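Local coordinates for protein aspartate--tRNA(Asp/Asn) ligase (Sulfolobus tokodaii, PDB 1WYD) that probably activates L-aspartate with ATP and transfers it to both tRNA(Asp) and tRNA(Asn), as a non-discriminating class II aminoacyl-tRNA synthetase, at residues D227-F232 with S357-K362; A233-V238 with I319-S324. One frame throughout, in Å; residues are numbered along the deposited sequence.

Contacts 1 and 2 lie side by side in the class II synthetase domain, their centres about 10 Å apart, and contact 2 is nested inside the chain loop closed by contact 1. Strand 222-231 runs through a short turn into helix 235-256, so segment 227-232 of contact 1 leads directly into segment 233-238 of contact 2. The two join where Thr358 OG1 lies 2.8 Å from Tyr235 N, a probable hydrogen bond, and where Met230 CB packs against Val238 CG1. Arg359 of contact 1 is a predicted L-aspartate-binding residue, its side chain about 8 Å at the nearest atoms from that of Glu167, another such residue. Tyr235 of contact 2 sits about 8 Å, nearest atoms, from the Arg359 side chain.

Contact 1: D227-F232 with S357-K362; sequences DVEMAF and STRNHK
Glu229 holds CG anti to the backbone N (chi1 -156°) and bends at chi2, while Arg359 sets its CG anti to the carbonyl carbon and bends at chi2 as well, so that the two chains meet from opposite directions. The result is a bidentate, side-on salt bridge in the mixed, largely antiparallel sheet of the class II synthetase domain, reaching over strand 394-400, which lies between strands 222-231 and 351-358 and lends His394 to pack on both partners. Arg359 NE donates to Glu229 OE1 at 2.9 Å, and Arg359 NH2 donates to Glu229 OE2, also at 2.9 Å. Both bonds are almost straight and use the syn lone pairs of the carboxylate. With the planes of the two groups only 2° apart, the pairing fixes the guanidinium against rotation. Helix 189-199 covers the pair through Glu193, and Lys192 forms a weak, long ion pair with Glu229. Arg359 is predicted to bind L-aspartate, so Glu229 is well placed as a second-shell residue that orients it. A leucine in place of Arg359 has no guanidinium, and would probably leave the buried Glu229 carboxylate without its two-point partner and weaken the hold on the substrate. The remaining amino group is held too: Arg359 NH1 donates to Ser357 OG at 2.8 Å, with that oxygen 21° out of the guanidinium plane.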
ATOM      1  N   ASP B 227      -8.950  -3.710   0.882  1.00 38.32           N
ATOM      2  CA  ASP B 227      -9.635  -4.923   0.404  1.00 39.02           C
ATOM      3  C   ASP B 227      -9.128  -6.178   1.040  1.00 39.39           C
ATOM      4  O   ASP B 227      -7.906  -6.332   1.283  1.00 40.20           O
ATOM      5  CB  ASP B 227      -9.483  -5.078  -1.116  1.00 38.56           C
ATOM      6  CG  ASP B 227     -10.411  -4.177  -1.865  1.00 39.87           C
ATOM      7  OD1 ASP B 227     -11.607  -4.543  -2.055  1.00 42.25           O
ATOM      8  OD2 ASP B 227     -10.053  -3.070  -2.279  1.00 40.07           O
ATOM      9  N   VAL B 228     -10.054  -7.112   1.228  1.00 39.63           N
ATOM     10  CA  VAL B 228      -9.782  -8.342   1.940  1.00 39.21           C
ATOM     11  C   VAL B 228     -10.596  -9.433   1.323  1.00 39.50           C
ATOM     12  O   VAL B 228     -11.775  -9.244   1.068  1.00 40.56           O
ATOM     13  CB  VAL B 228     -10.163  -8.153   3.404  1.00 39.53           C
ATOM     14  CG1 VAL B 228     -10.178  -9.480   4.167  1.00 38.37           C
ATOM     15  CG2 VAL B 228      -9.228  -7.128   4.034  1.00 37.57           C
ATOM     16  N   GLU B 229      -9.979 -10.578   1.085  1.00 39.15           N
ATOM     17  CA  GLU B 229     -10.664 -11.682   0.442  1.00 40.02           C
ATOM     18  C   GLU B 229     -10.230 -12.926   1.196  1.00 40.80           C
ATOM     19  O   GLU B 229      -9.044 -13.103   1.453  1.00 42.45           O
ATOM     20  CB  GLU B 229     -10.308 -11.759  -1.071  1.00 39.55           C
ATOM     21  CG  GLU B 229     -11.347 -12.466  -1.953  1.00 38.80           C
ATOM     22  CD  GLU B 229     -12.731 -11.795  -1.987  1.00 40.32           C
ATOM     23  OE1 GLU B 229     -13.734 -12.471  -2.295  1.00 38.15           O
ATOM     24  OE2 GLU B 229     -12.845 -10.574  -1.740  1.00 43.84           O
ATOM     25  N   MET B 230     -11.183 -13.760   1.592  1.00 41.29           N
ATOM     26  CA  MET B 230     -10.918 -14.861   2.511  1.00 41.67           C
ATOM     27  C   MET B 230     -11.535 -16.157   1.991  1.00 41.44           C
ATOM     28  O   MET B 230     -12.742 -16.276   1.878  1.00 40.67           O
ATOM     29  CB  MET B 230     -11.426 -14.495   3.916  1.00 41.93           C
ATOM     30  CG  MET B 230     -11.009 -15.441   5.011  1.00 45.20           C
ATOM     31  SD  MET B 230     -11.832 -15.149   6.673  1.00 49.37           S
ATOM     32  CE  MET B 230     -10.540 -15.653   7.657  1.00 47.46           C
ATOM     33  N   ALA B 231     -10.691 -17.110   1.612  1.00 41.93           N
ATOM     34  CA  ALA B 231     -11.188 -18.427   1.223  1.00 42.48           C
ATOM     35  C   ALA B 231     -11.692 -19.227   2.436  1.00 43.23           C
ATOM     36  O   ALA B 231     -11.198 -19.038   3.573  1.00 42.34           O
ATOM     37  CB  ALA B 231     -10.152 -19.206   0.421  1.00 42.29           C
ATOM     38  N   PHE B 232     -12.703 -20.063   2.160  1.00 44.17           N
ATOM     39  CA  PHE B 232     -13.429 -20.887   3.148  1.00 46.01           C
ATOM     40  C   PHE B 232     -14.053 -20.022   4.215  1.00 46.59           C
ATOM     41  O   PHE B 232     -13.860 -20.228   5.406  1.00 48.28           O
ATOM     42  CB  PHE B 232     -12.546 -22.006   3.744  1.00 45.60           C
ATOM     43  CG  PHE B 232     -11.894 -22.862   2.694  1.00 45.49           C
ATOM     44  CD1 PHE B 232     -10.562 -22.662   2.342  1.00 45.24           C
ATOM     45  CD2 PHE B 232     -12.625 -23.828   2.020  1.00 43.62           C
ATOM     46  CE1 PHE B 232      -9.962 -23.443   1.341  1.00 46.05           C
ATOM     47  CE2 PHE B 232     -12.031 -24.611   1.027  1.00 45.23           C
ATOM     48  CZ  PHE B 232     -10.697 -24.424   0.684  1.00 43.50           C
ATOM     49  N   SER B 357     -19.389  -9.360   0.596  1.00 46.27           N
ATOM     50  CA  SER B 357     -20.321 -10.484   0.418  1.00 46.36           C
ATOM     51  C   SER B 357     -19.684 -11.866   0.388  1.00 46.53           C
ATOM     52  O   SER B 357     -18.478 -12.020   0.471  1.00 46.33           O
ATOM     53  CB  SER B 357     -21.100 -10.321  -0.882  1.00 46.75           C
ATOM     54  OG  SER B 357     -20.250 -10.580  -1.997  1.00 46.21           O
ATOM     55  N   THR B 358     -20.538 -12.872   0.270  1.00 46.79           N
ATOM     56  CA  THR B 358     -20.108 -14.206  -0.028  1.00 46.60           C
ATOM     57  C   THR B 358     -20.161 -14.246  -1.532  1.00 46.20           C
ATOM     58  O   THR B 358     -21.096 -13.728  -2.129  1.00 46.36           O
ATOM     59  CB  THR B 358     -21.105 -15.221   0.529  1.00 46.27           C
ATOM     60  OG1 THR B 358     -21.334 -14.951   1.915  1.00 50.06           O
ATOM     61  CG2 THR B 358     -20.489 -16.625   0.503  1.00 43.64           C
ATOM     62  N   ARG B 359     -19.179 -14.883  -2.149  1.00 45.91           N
ATOM     63  CA  ARG B 359     -19.115 -14.846  -3.607  1.00 45.95           C
ATOM     64  C   ARG B 359     -19.622 -16.158  -4.181  1.00 45.98           C
ATOM     65  O   ARG B 359     -19.723 -17.160  -3.475  1.00 45.40           O
ATOM     66  CB  ARG B 359     -17.693 -14.583  -4.076  1.00 44.93           C
ATOM     67  CG  ARG B 359     -16.900 -13.666  -3.158  1.00 46.11           C
ATOM     68  CD  ARG B 359     -17.426 -12.238  -3.038  1.00 45.12           C
ATOM     69  NE  ARG B 359     -16.349 -11.350  -2.633  1.00 45.73           N
ATOM     70  CZ  ARG B 359     -16.483 -10.063  -2.341  1.00 47.17           C
ATOM     71  NH1 ARG B 359     -17.672  -9.485  -2.382  1.00 48.10           N
ATOM     72  NH2 ARG B 359     -15.417  -9.351  -1.983  1.00 46.82           N
ATOM     73  N   ASN B 360     -19.929 -16.157  -5.468  1.00 46.25           N
ATOM     74  CA  ASN B 360     -20.118 -17.401  -6.189  1.00 46.89           C
ATOM     75  C   ASN B 360     -18.783 -18.096  -6.451  1.00 47.37           C
ATOM     76  O   ASN B 360     -17.749 -17.465  -6.369  1.00 46.93           O
ATOM     77  CB  ASN B 360     -20.903 -17.143  -7.474  1.00 46.67           C
ATOM     78  CG  ASN B 360     -22.319 -16.673  -7.203  1.00 45.66           C
ATOM     79  OD1 ASN B 360     -22.839 -15.790  -7.914  1.00 43.50           O
ATOM     80  ND2 ASN B 360     -22.951 -17.237  -6.160  1.00 42.32           N
ATOM     81  N   HIS B 361     -18.809 -19.400  -6.725  1.00 49.83           N
ATOM     82  CA  HIS B 361     -17.580 -20.159  -6.997  1.00 52.65           C
ATOM     83  C   HIS B 361     -17.761 -21.253  -8.038  1.00 53.49           C
ATOM     84  O   HIS B 361     -16.796 -21.941  -8.394  1.00 54.92           O
ATOM     85  CB  HIS B 361     -16.931 -20.729  -5.713  1.00 53.69           C
ATOM     86  CG  HIS B 361     -17.713 -21.827  -5.058  1.00 57.13           C
ATOM     87  ND1 HIS B 361     -17.624 -23.144  -5.457  1.00 62.09           N
ATOM     88  CD2 HIS B 361     -18.576 -21.810  -4.011  1.00 59.32           C
ATOM     89  CE1 HIS B 361     -18.417 -23.886  -4.702  1.00 60.57           C
ATOM     90  NE2 HIS B 361     -19.008 -23.101  -3.820  1.00 58.34           N
ATOM     91  N   LYS B 362     -18.975 -21.400  -8.544  1.00 53.98           N
ATOM     92  CA  LYS B 362     -19.218 -22.277  -9.683  1.00 54.85           C
ATOM     93  C   LYS B 362     -19.465 -21.429 -10.932  1.00 54.81           C
ATOM     94  O   LYS B 362     -20.153 -20.409 -10.878  1.00 54.71           O
ATOM     95  CB  LYS B 362     -20.414 -23.211  -9.429  1.00 55.52           C
ATOM     96  CG  LYS B 362     -20.220 -24.303  -8.354  1.00 57.53           C
ATOM     97  CD  LYS B 362     -21.527 -24.543  -7.557  1.00 62.41           C
ATOM     98  CE  LYS B 362     -21.404 -25.600  -6.414  1.00 62.88           C
ATOM     99  NZ  LYS B 362     -20.287 -26.588  -6.594  1.00 61.83           N
TER

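Contact 2: A233-V238 with I319-S324; sequences ADYNDV and IVDWPS
Tyr235 and Asp321 carry this buried contact between the first turn of helix 235-256 and the loop that follows strand 316-320. The polar link is a hydrogen bond from Tyr235 OH to Asp321 OD2, modelled at 2.3 Å; a value so short is doubtful in detail, though the pairing itself is clear. The carboxylate oxygen comes to the ring edge near its plane, beside the hydroxyl, and the two side chains cross at about a right angle, with ring and carboxylate planes 33° apart. Tyr235 reaches across because its CG stands between the backbone N and the carbonyl carbon (chi1 76°), which turns the ring from the helix start toward the loop. The charge of Asp321 has a second partner, since OD1 forms a salt bridge with Lys334, a residue that also packs on the tyrosine.

Hydrogen bonds within each segment hold the local turns on both sides. On the loop side, Trp322 NE1 donates to Ile319 O at 2.6 Å from above the carbonyl plane, folding the indole back over the strand end, where Arg327 makes a cation-pi contact with it. On the helix side, Asp237 N donates to Asp234 OD1 at 3.2 Å, and Asp234 N returns a bond to Asp237 OD1 at 3.0 Å, meeting it on the anti side. Asp234 is thus the N-cap residue, and the reciprocal pair is a capping box, fixing the helix start from which Tyr235 crosses to the loop that follows strand 316-320 of the sheet in the class II catalytic domain.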
ATOM      1  N   ALA B 233     -14.826 -19.053   3.759  1.00 46.47           N
ATOM      2  CA  ALA B 233     -15.391 -18.050   4.616  1.00 45.93           C
ATOM      3  C   ALA B 233     -16.580 -17.587   3.840  1.00 46.21           C
ATOM      4  O   ALA B 233     -16.526 -17.566   2.584  1.00 46.90           O
ATOM      5  CB  ALA B 233     -14.403 -16.905   4.807  1.00 45.53           C
ATOM      6  N   ASP B 234     -17.657 -17.235   4.551  1.00 45.29           N
ATOM      7  CA  ASP B 234     -18.770 -16.536   3.927  1.00 44.35           C
ATOM      8  C   ASP B 234     -18.856 -15.165   4.526  1.00 43.74           C
ATOM      9  O   ASP B 234     -17.945 -14.769   5.260  1.00 42.97           O
ATOM     10  CB  ASP B 234     -20.079 -17.281   4.083  1.00 45.04           C
ATOM     11  CG  ASP B 234     -20.543 -17.397   5.549  1.00 45.76           C
ATOM     12  OD1 ASP B 234     -20.056 -16.659   6.439  1.00 44.35           O
ATOM     13  OD2 ASP B 234     -21.415 -18.235   5.878  1.00 48.98           O
ATOM     14  N   TYR B 235     -19.956 -14.464   4.253  1.00 43.97           N
ATOM     15  CA  TYR B 235     -20.066 -13.074   4.652  1.00 45.44           C
ATOM     16  C   TYR B 235     -20.171 -12.851   6.153  1.00 46.18           C
ATOM     17  O   TYR B 235     -19.713 -11.823   6.653  1.00 47.19           O
ATOM     18  CB  TYR B 235     -21.171 -12.348   3.882  1.00 45.62           C
ATOM     19  CG  TYR B 235     -22.603 -12.637   4.298  1.00 47.25           C
ATOM     20  CD1 TYR B 235     -23.560 -11.636   4.224  1.00 46.96           C
ATOM     21  CD2 TYR B 235     -23.008 -13.915   4.739  1.00 48.86           C
ATOM     22  CE1 TYR B 235     -24.881 -11.876   4.567  1.00 48.38           C
ATOM     23  CE2 TYR B 235     -24.316 -14.177   5.094  1.00 47.39           C
ATOM     24  CZ  TYR B 235     -25.257 -13.140   5.003  1.00 49.38           C
ATOM     25  OH  TYR B 235     -26.566 -13.350   5.335  1.00 48.33           O
ATOM     26  N   ASN B 236     -20.721 -13.810   6.892  1.00 46.77           N
ATOM     27  CA  ASN B 236     -20.723 -13.676   8.340  1.00 46.74           C
ATOM     28  C   ASN B 236     -19.304 -13.737   8.890  1.00 47.27           C
ATOM     29  O   ASN B 236     -18.947 -12.975   9.789  1.00 47.65           O
ATOM     30  CB  ASN B 236     -21.675 -14.685   8.996  1.00 47.33           C
ATOM     31  CG  ASN B 236     -23.161 -14.485   8.569  1.00 47.19           C
ATOM     32  OD1 ASN B 236     -23.828 -15.425   8.155  1.00 48.10           O
ATOM     33  ND2 ASN B 236     -23.664 -13.278   8.697  1.00 48.35           N
ATOM     34  N   ASP B 237     -18.461 -14.598   8.315  1.00 48.34           N
ATOM     35  CA  ASP B 237     -17.064 -14.705   8.776  1.00 48.80           C
ATOM     36  C   ASP B 237     -16.255 -13.420   8.627  1.00 48.77           C
ATOM     37  O   ASP B 237     -15.526 -13.017   9.547  1.00 48.19           O
ATOM     38  CB  ASP B 237     -16.323 -15.808   8.034  1.00 49.26           C
ATOM     39  CG  ASP B 237     -16.846 -17.168   8.353  1.00 51.79           C
ATOM     40  OD1 ASP B 237     -17.098 -17.941   7.390  1.00 51.16           O
ATOM     41  OD2 ASP B 237     -17.045 -17.540   9.544  1.00 55.76           O
ATOM     42  N   VAL B 238     -16.369 -12.810   7.442  1.00 48.11           N
ATOM     43  CA  VAL B 238     -15.639 -11.600   7.132  1.00 47.41           C
ATOM     44  C   VAL B 238     -16.191 -10.392   7.904  1.00 47.29           C
ATOM     45  O   VAL B 238     -15.425  -9.530   8.380  1.00 46.49           O
ATOM     46  CB  VAL B 238     -15.509 -11.353   5.578  1.00 47.60           C
ATOM     47  CG1 VAL B 238     -14.717 -12.494   4.934  1.00 48.23           C
ATOM     48  CG2 VAL B 238     -16.837 -11.209   4.905  1.00 45.93           C
ATOM     49  N   ILE B 319     -25.936  -3.062   7.181  1.00 49.29           N
ATOM     50  CA  ILE B 319     -27.127  -3.475   6.454  1.00 48.81           C
ATOM     51  C   ILE B 319     -26.839  -4.727   5.604  1.00 49.47           C
ATOM     52  O   ILE B 319     -26.238  -4.645   4.512  1.00 49.40           O
ATOM     53  CB  ILE B 319     -27.708  -2.378   5.588  1.00 48.24           C
ATOM     54  CG1 ILE B 319     -28.013  -1.130   6.404  1.00 47.48           C
ATOM     55  CG2 ILE B 319     -29.000  -2.890   4.966  1.00 47.85           C
ATOM     56  CD1 ILE B 319     -28.693  -0.047   5.560  1.00 42.99           C
ATOM     57  N   VAL B 320     -27.330  -5.862   6.104  1.00 49.90           N
ATOM     58  CA  VAL B 320     -27.107  -7.196   5.541  1.00 49.55           C
ATOM     59  C   VAL B 320     -28.249  -7.717   4.651  1.00 50.05           C
ATOM     60  O   VAL B 320     -29.358  -7.175   4.631  1.00 50.19           O
ATOM     61  CB  VAL B 320     -26.806  -8.228   6.672  1.00 49.70           C
ATOM     62  CG1 VAL B 320     -25.671  -7.750   7.549  1.00 48.60           C
ATOM     63  CG2 VAL B 320     -28.023  -8.493   7.490  1.00 48.19           C
ATOM     64  N   ASP B 321     -27.970  -8.788   3.925  1.00 50.49           N
ATOM     65  CA  ASP B 321     -28.976  -9.473   3.137  1.00 51.93           C
ATOM     66  C   ASP B 321     -29.737  -8.563   2.127  1.00 52.13           C
ATOM     67  O   ASP B 321     -30.974  -8.580   2.089  1.00 52.12           O
ATOM     68  CB  ASP B 321     -29.944 -10.275   4.056  1.00 52.11           C
ATOM     69  CG  ASP B 321     -29.214 -11.330   4.926  1.00 54.97           C
ATOM     70  OD1 ASP B 321     -29.809 -11.883   5.873  1.00 55.80           O
ATOM     71  OD2 ASP B 321     -28.040 -11.690   4.732  1.00 57.35           O
ATOM     72  N   TRP B 322     -29.016  -7.810   1.287  1.00 51.85           N
ATOM     73  CA  TRP B 322     -29.669  -7.038   0.193  1.00 51.92           C
ATOM     74  C   TRP B 322     -30.358  -7.912  -0.910  1.00 52.14           C
ATOM     75  O   TRP B 322     -30.058  -9.105  -1.032  1.00 51.76           O
ATOM     76  CB  TRP B 322     -28.659  -6.066  -0.459  1.00 51.54           C
ATOM     77  CG  TRP B 322     -28.160  -4.978   0.472  1.00 51.28           C
ATOM     78  CD1 TRP B 322     -27.296  -5.132   1.503  1.00 50.25           C
ATOM     79  CD2 TRP B 322     -28.502  -3.581   0.443  1.00 50.50           C
ATOM     80  NE1 TRP B 322     -27.078  -3.930   2.129  1.00 52.05           N
ATOM     81  CE2 TRP B 322     -27.810  -2.959   1.504  1.00 50.16           C
ATOM     82  CE3 TRP B 322     -29.334  -2.790  -0.372  1.00 49.81           C
ATOM     83  CZ2 TRP B 322     -27.904  -1.586   1.773  1.00 51.62           C
ATOM     84  CZ3 TRP B 322     -29.434  -1.422  -0.107  1.00 51.12           C
ATOM     85  CH2 TRP B 322     -28.714  -0.832   0.964  1.00 51.10           C
ATOM     86  N   PRO B 323     -31.274  -7.341  -1.711  1.00 52.54           N
ATOM     87  CA  PRO B 323     -31.766  -8.041  -2.916  1.00 52.91           C
ATOM     88  C   PRO B 323     -30.660  -8.391  -3.905  1.00 53.19           C
ATOM     89  O   PRO B 323     -29.791  -7.551  -4.198  1.00 53.56           O
ATOM     90  CB  PRO B 323     -32.735  -7.043  -3.559  1.00 52.41           C
ATOM     91  CG  PRO B 323     -32.531  -5.756  -2.841  1.00 52.56           C
ATOM     92  CD  PRO B 323     -31.951  -6.049  -1.518  1.00 52.14           C
ATOM     93  N   SER B 324     -30.709  -9.624  -4.399  1.00 53.33           N
ATOM     94  CA  SER B 324     -29.736 -10.153  -5.340  1.00 54.23           C
ATOM     95  C   SER B 324     -29.693  -9.293  -6.570  1.00 54.80           C
ATOM     96  O   SER B 324     -28.670  -9.151  -7.214  1.00 55.31           O
ATOM     97  CB  SER B 324     -30.131 -11.568  -5.759  1.00 54.58           C
ATOM     98  OG  SER B 324     -30.418 -12.358  -4.618  1.00 55.20           O
TER